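Local coordinates for protein mite allergen Der p 5 (Dermatophagoides pteronyssinus, PDB 3MQ1) that is an IgE-binding house dust mite allergen that forms homodimers and oligomerizes with rising concentration, its physiological role in the mite being unsettled, at residues Ala51-Val56 / Ile86-Leu91; Gly55-Leu60 / Met79-Gly84. All coordinates share one frame; numbering follows the deposited sequence.

Contact 1: Ala51-Val56 / Ile86-Leu91; sequences AMIDGV and ILERDL
Two carboxylates are the flat groups here, those of Asp-54 and Glu-88. Their planes are turned 60° apart and the two side chains cross at about a right angle. They meet oxygen to oxygen, with Asp-54 OD1 2.7 Å from Glu-88 OE2. Ile-53 CG2 lies 4.1 Å from Glu-88 OE1, on the apolar side of the pair. Arg-57, one turn after Ile-53 on the same helix, forms salt bridges with both acids, through NH1 to Asp-54 OD1 and through NH2 to Glu-88 OE1.

Glu-88 gets there with an extended chain, its CG anti to the backbone N. The Glu-88 and Ile-53 chains run alongside each other, pointing opposite ways. Ile-53 carries the apolar half of the contact. Its CG1 lies beside the backbone N (chi1 -58°) and CD1 continues the chain, extended, so the methyl reaches straight across. It ends among the side chains of Leu-87, Glu-88 and Leu-91. Ile-53 CD1 is 3.6 Å from Leu-91 CD1. It is 3.7 Å from Leu-87 CG. Leu-87 and Leu-91 come in at a slant.

The segments belong to helices 36-63 and 71-99, an antiparallel pair in this three-helix chain. Their short axes approach to 10.1 Å and run at 152°. Ile-49 and Ile-50 of helix 36-63 also touch Leu-91, which extends the apolar layer. Met-52 packs on Leu-63 of a second subunit.

The chemistry is split: a buried isoleucine methyl on the inside, and an acid pair on the solvent side. Side by side the two acids would repel, and one may hold a proton. Arg-57, bonded to both, would offset the charge and favour the ionised forms. At this resolution the protonation state stays open.

Contact 2: Gly55-Leu60 / Met79-Gly84; sequences GVRGVL and MAKKSG
Helices 36-63 and 71-99 form an antiparallel helical hairpin in the three-helix chain of this mite group 5 allergen, and this contact lies toward its connecting loop. The short axes approach to 9.6 Å at 155°. Segment 79-84 is part of an experimentally mapped IgE-binding epitope.

Leu-60 carries the apolar part. Its CG lies beside the backbone N (chi1 -64°), and CD1 rests against the backbone where Ala-80 joins Lys-81. CD1 is 3.5 Å from Lys-81 N and 3.8 Å from Ala-80 CB. CD2 touches the same alanine methyl.

On the outer side, Arg-57 and Lys-81 cross at about a right angle. They meet through their aliphatic parts, with Arg-57 CG 3.9 Å from Lys-81 CE. Both charges have acid partners. Lys-81, fully extended, forms a salt bridge with Asp-61. Arg-57 has CG anti to the backbone N and bends at chi3 (-61°). This turns its guanidinium toward Asp-85, a salt-bridge partner besides the acids of contact 1. Gln-12 of a second subunit packs on Met-79 and Ala-80.

Within 79-84, Met-79 O accepts two bonds, one from Ser-83 N and one from Ser-83 OG at 3.1 Å, the hydroxyl sitting above the carbonyl plane.

Contacts 1 and 2 are successive layers of one helix pair, with centres about 8 Å apart. Gly-55 and Val-56 belong to both. Contact 2 lies nearer the loop between the helices, and contact 1 nearer the centre of the folded chain. Arg-57 joins them: its NH2 is 2.7 Å from Glu-88 OE1. Packing continues inside, where Ile-53 CG2 of contact 1 lies 3.2 Å from Gly-84 O of contact 2. Pentanediol molecules, probably from the crystallisation liquor, lie about 4 Å, nearest atoms, from Ile-53 and Leu-87 in contact 1 and from Ala-80 and Gly-84 in contact 2. Both contacts touch the second subunit.

Contact 1: Ala51-Val56 / Ile86-Leu91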
loop_
_atom_site.group_PDB
_atom_site.type_symbol
_atom_site.label_atom_id
_atom_site.label_comp_id
_atom_site.label_asym_id
_atom_site.label_seq_id
_atom_site.Cartn_x
_atom_site.Cartn_y
_atom_site.Cartn_z
ATOM N N ALA B 51 -21.741 -4.839 -25.000
ATOM C CA ALA B 51 -23.057 -4.632 -24.409
ATOM C C ALA B 51 -23.211 -5.454 -23.135
ATOM O O ALA B 51 -23.778 -4.984 -22.148
ATOM C CB ALA B 51 -24.148 -4.986 -25.406
ATOM N N MET B 52 -22.705 -6.683 -23.164
ATOM C CA MET B 52 -22.740 -7.551 -21.993
ATOM C C MET B 52 -21.992 -6.920 -20.826
ATOM O O MET B 52 -22.526 -6.805 -19.724
ATOM C CB MET B 52 -22.142 -8.921 -22.317
ATOM C CG MET B 52 -21.728 -9.714 -21.087
ATOM S SD MET B 52 -21.206 -11.396 -21.469
ATOM C CE MET B 52 -22.765 -12.122 -21.969
ATOM N N ILE B 53 -20.752 -6.512 -21.078
ATOM C CA ILE B 53 -19.928 -5.875 -20.059
ATOM C C ILE B 53 -20.633 -4.662 -19.465
ATOM O O ILE B 53 -20.557 -4.413 -18.262
ATOM C CB ILE B 53 -18.568 -5.438 -20.628
ATOM C CG1 ILE B 53 -17.829 -6.638 -21.222
ATOM C CG2 ILE B 53 -17.730 -4.771 -19.549
ATOM C CD1 ILE B 53 -16.462 -6.298 -21.770
ATOM N N ASP B 54 -21.316 -3.906 -20.319
ATOM C CA ASP B 54 -22.088 -2.752 -19.876
ATOM C C ASP B 54 -23.169 -3.174 -18.891
ATOM O O ASP B 54 -23.272 -2.626 -17.792
ATOM C CB ASP B 54 -22.729 -2.042 -21.071
ATOM C CG ASP B 54 -21.726 -1.256 -21.891
ATOM O OD1 ASP B 54 -20.651 -0.919 -21.353
ATOM O OD2 ASP B 54 -22.017 -0.968 -23.071
ATOM N N GLY B 55 -23.974 -4.153 -19.292
ATOM C CA GLY B 55 -25.058 -4.641 -18.460
ATOM C C GLY B 55 -24.571 -5.187 -17.134
ATOM O O GLY B 55 -25.104 -4.846 -16.078
ATOM N N VAL B 56 -23.552 -6.039 -17.191
ATOM C CA VAL B 56 -22.985 -6.643 -15.991
ATOM C C VAL B 56 -22.485 -5.580 -15.017
ATOM O O VAL B 56 -22.655 -5.711 -13.805
ATOM C CB VAL B 56 -21.830 -7.604 -16.334
ATOM C CG1 VAL B 56 -21.223 -8.181 -15.065
ATOM C CG2 VAL B 56 -22.321 -8.714 -17.249
ATOM N N ILE B 86 -11.251 -2.888 -18.129
ATOM C CA ILE B 86 -10.076 -3.196 -18.937
ATOM C C ILE B 86 -10.443 -3.983 -20.190
ATOM O O ILE B 86 -10.053 -3.619 -21.299
ATOM C CB ILE B 86 -9.027 -3.987 -18.133
ATOM C CG1 ILE B 86 -8.512 -3.151 -16.961
ATOM C CG2 ILE B 86 -7.875 -4.410 -19.032
ATOM C CD1 ILE B 86 -7.437 -3.836 -16.145
ATOM N N LEU B 87 -11.194 -5.064 -20.005
ATOM C CA LEU B 87 -11.627 -5.898 -21.119
ATOM C C LEU B 87 -12.324 -5.067 -22.190
ATOM O O LEU B 87 -11.954 -5.113 -23.362
ATOM C CB LEU B 87 -12.560 -7.007 -20.627
ATOM C CG LEU B 87 -13.163 -7.910 -21.705
ATOM C CD1 LEU B 87 -12.071 -8.521 -22.569
ATOM C CD2 LEU B 87 -14.027 -8.993 -21.077
ATOM N N GLU B 88 -13.334 -4.307 -21.777
ATOM C CA GLU B 88 -14.092 -3.475 -22.704
ATOM C C GLU B 88 -13.203 -2.417 -23.348
ATOM O O GLU B 88 -13.370 -2.087 -24.523
ATOM C CB GLU B 88 -15.266 -2.807 -21.986
ATOM C CG GLU B 88 -16.197 -2.040 -22.909
ATOM C CD GLU B 88 -17.291 -1.313 -22.157
ATOM O OE1 GLU B 88 -17.089 -1.003 -20.965
ATOM O OE2 GLU B 88 -18.352 -1.045 -22.759
ATOM N N ARG B 89 -12.260 -1.889 -22.575
ATOM C CA ARG B 89 -11.333 -0.880 -23.071
ATOM C C ARG B 89 -10.587 -1.385 -24.301
ATOM O O ARG B 89 -10.582 -0.734 -25.346
ATOM C CB ARG B 89 -10.338 -0.479 -21.981
ATOM C CG ARG B 89 -9.303 0.542 -22.427
ATOM C CD ARG B 89 -8.355 0.902 -21.293
ATOM N NE ARG B 89 -9.067 1.450 -20.142
ATOM C CZ ARG B 89 -8.477 1.853 -19.020
ATOM N NH1 ARG B 89 -7.160 1.770 -18.893
ATOM N NH2 ARG B 89 -9.205 2.338 -18.024
ATOM N N ASP B 90 -9.958 -2.548 -24.170
ATOM C CA ASP B 90 -9.221 -3.146 -25.276
ATOM C C ASP B 90 -10.154 -3.497 -26.430
ATOM O O ASP B 90 -9.780 -3.380 -27.596
ATOM C CB ASP B 90 -8.465 -4.391 -24.808
ATOM C CG ASP B 90 -7.390 -4.070 -23.787
ATOM O OD1 ASP B 90 -7.157 -2.871 -23.526
ATOM O OD2 ASP B 90 -6.778 -5.016 -23.248
ATOM N N LEU B 91 -11.367 -3.923 -26.097
ATOM C CA LEU B 91 -12.367 -4.250 -27.107
ATOM C C LEU B 91 -12.687 -3.038 -27.972
ATOM O O LEU B 91 -12.632 -3.106 -29.200
ATOM C CB LEU B 91 -13.647 -4.768 -26.448
ATOM C CG LEU B 91 -13.565 -6.128 -25.753
ATOM C CD1 LEU B 91 -14.853 -6.424 -25.002
ATOM C CD2 LEU B 91 -13.260 -7.228 -26.758
#

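Contact 2: Gly55-Leu60 / Met79-Gly84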
loop_
_atom_site.group_PDB
_atom_site.type_symbol
_atom_site.label_atom_id
_atom_site.label_comp_id
_atom_site.label_asym_id
_atom_site.label_seq_id
_atom_site.Cartn_x
_atom_site.Cartn_y
_atom_site.Cartn_z
ATOM N N GLY B 55 -23.974 -4.153 -19.292
ATOM C CA GLY B 55 -25.058 -4.641 -18.460
ATOM C C GLY B 55 -24.571 -5.187 -17.134
ATOM O O GLY B 55 -25.104 -4.846 -16.078
ATOM N N VAL B 56 -23.552 -6.039 -17.191
ATOM C CA VAL B 56 -22.985 -6.643 -15.991
ATOM C C VAL B 56 -22.485 -5.580 -15.017
ATOM O O VAL B 56 -22.655 -5.711 -13.805
ATOM C CB VAL B 56 -21.830 -7.604 -16.334
ATOM C CG1 VAL B 56 -21.223 -8.181 -15.065
ATOM C CG2 VAL B 56 -22.321 -8.714 -17.249
ATOM N N ARG B 57 -21.871 -4.529 -15.551
ATOM C CA ARG B 57 -21.385 -3.433 -14.720
ATOM C C ARG B 57 -22.535 -2.794 -13.955
ATOM O O ARG B 57 -22.437 -2.558 -12.751
ATOM C CB ARG B 57 -20.675 -2.376 -15.566
ATOM C CG ARG B 57 -20.214 -1.168 -14.764
ATOM C CD ARG B 57 -19.659 -0.070 -15.658
ATOM N NE ARG B 57 -18.500 -0.516 -16.423
ATOM C CZ ARG B 57 -18.546 -0.902 -17.693
ATOM N NH1 ARG B 57 -19.698 -0.895 -18.350
ATOM N NH2 ARG B 57 -17.440 -1.294 -18.309
ATOM N N GLY B 58 -23.624 -2.513 -14.664
ATOM C CA GLY B 58 -24.809 -1.950 -14.046
ATOM C C GLY B 58 -25.284 -2.801 -12.887
ATOM O O GLY B 58 -25.733 -2.284 -11.866
ATOM N N VAL B 59 -25.179 -4.116 -13.047
ATOM C CA VAL B 59 -25.558 -5.049 -11.993
ATOM C C VAL B 59 -24.568 -4.970 -10.837
ATOM O O VAL B 59 -24.954 -5.009 -9.670
ATOM C CB VAL B 59 -25.610 -6.498 -12.514
ATOM C CG1 VAL B 59 -26.009 -7.449 -11.397
ATOM C CG2 VAL B 59 -26.575 -6.605 -13.685
ATOM N N LEU B 60 -23.287 -4.854 -11.174
ATOM C CA LEU B 60 -22.229 -4.768 -10.176
ATOM C C LEU B 60 -22.328 -3.479 -9.370
ATOM O O LEU B 60 -21.941 -3.434 -8.203
ATOM C CB LEU B 60 -20.856 -4.867 -10.844
ATOM C CG LEU B 60 -20.556 -6.194 -11.540
ATOM C CD1 LEU B 60 -19.241 -6.121 -12.298
ATOM C CD2 LEU B 60 -20.539 -7.332 -10.532
ATOM N N MET B 79 -13.327 -5.673 -8.180
ATOM C CA MET B 79 -12.483 -6.358 -9.151
ATOM C C MET B 79 -13.286 -6.807 -10.364
ATOM O O MET B 79 -12.832 -6.687 -11.501
ATOM C CB MET B 79 -11.794 -7.563 -8.510
ATOM C CG MET B 79 -10.774 -7.200 -7.446
ATOM S SD MET B 79 -9.484 -6.112 -8.079
ATOM C CE MET B 79 -8.830 -7.103 -9.420
ATOM N N ALA B 80 -14.483 -7.328 -10.113
ATOM C CA ALA B 80 -15.361 -7.777 -11.185
ATOM C C ALA B 80 -15.690 -6.623 -12.124
ATOM O O ALA B 80 -15.771 -6.800 -13.339
ATOM C CB ALA B 80 -16.635 -8.375 -10.612
ATOM N N LYS B 81 -15.873 -5.439 -11.548
ATOM C CA LYS B 81 -16.172 -4.243 -12.326
ATOM C C LYS B 81 -14.915 -3.715 -13.009
ATOM O O LYS B 81 -14.969 -3.224 -14.136
ATOM C CB LYS B 81 -16.778 -3.162 -11.429
ATOM C CG LYS B 81 -17.136 -1.876 -12.157
ATOM C CD LYS B 81 -17.665 -0.823 -11.196
ATOM C CE LYS B 81 -18.010 0.466 -11.924
ATOM N NZ LYS B 81 -18.480 1.528 -10.992
ATOM N N LYS B 82 -13.784 -3.823 -12.319
ATOM C CA LYS B 82 -12.511 -3.354 -12.853
ATOM C C LYS B 82 -12.089 -4.177 -14.066
ATOM O O LYS B 82 -11.757 -3.627 -15.116
ATOM C CB LYS B 82 -11.425 -3.406 -11.777
ATOM C CG LYS B 82 -10.076 -2.873 -12.230
ATOM C CD LYS B 82 -9.042 -2.969 -11.120
ATOM N N SER B 83 -12.104 -5.498 -13.915
ATOM C CA SER B 83 -11.750 -6.397 -15.006
ATOM C C SER B 83 -12.685 -6.197 -16.193
ATOM O O SER B 83 -12.320 -6.466 -17.338
ATOM C CB SER B 83 -11.789 -7.853 -14.540
ATOM O OG SER B 83 -10.854 -8.081 -13.501
ATOM N N GLY B 84 -13.895 -5.725 -15.910
ATOM C CA GLY B 84 -14.861 -5.434 -16.953
ATOM C C GLY B 84 -14.472 -4.196 -17.736
ATOM O O GLY B 84 -14.676 -4.126 -18.947
#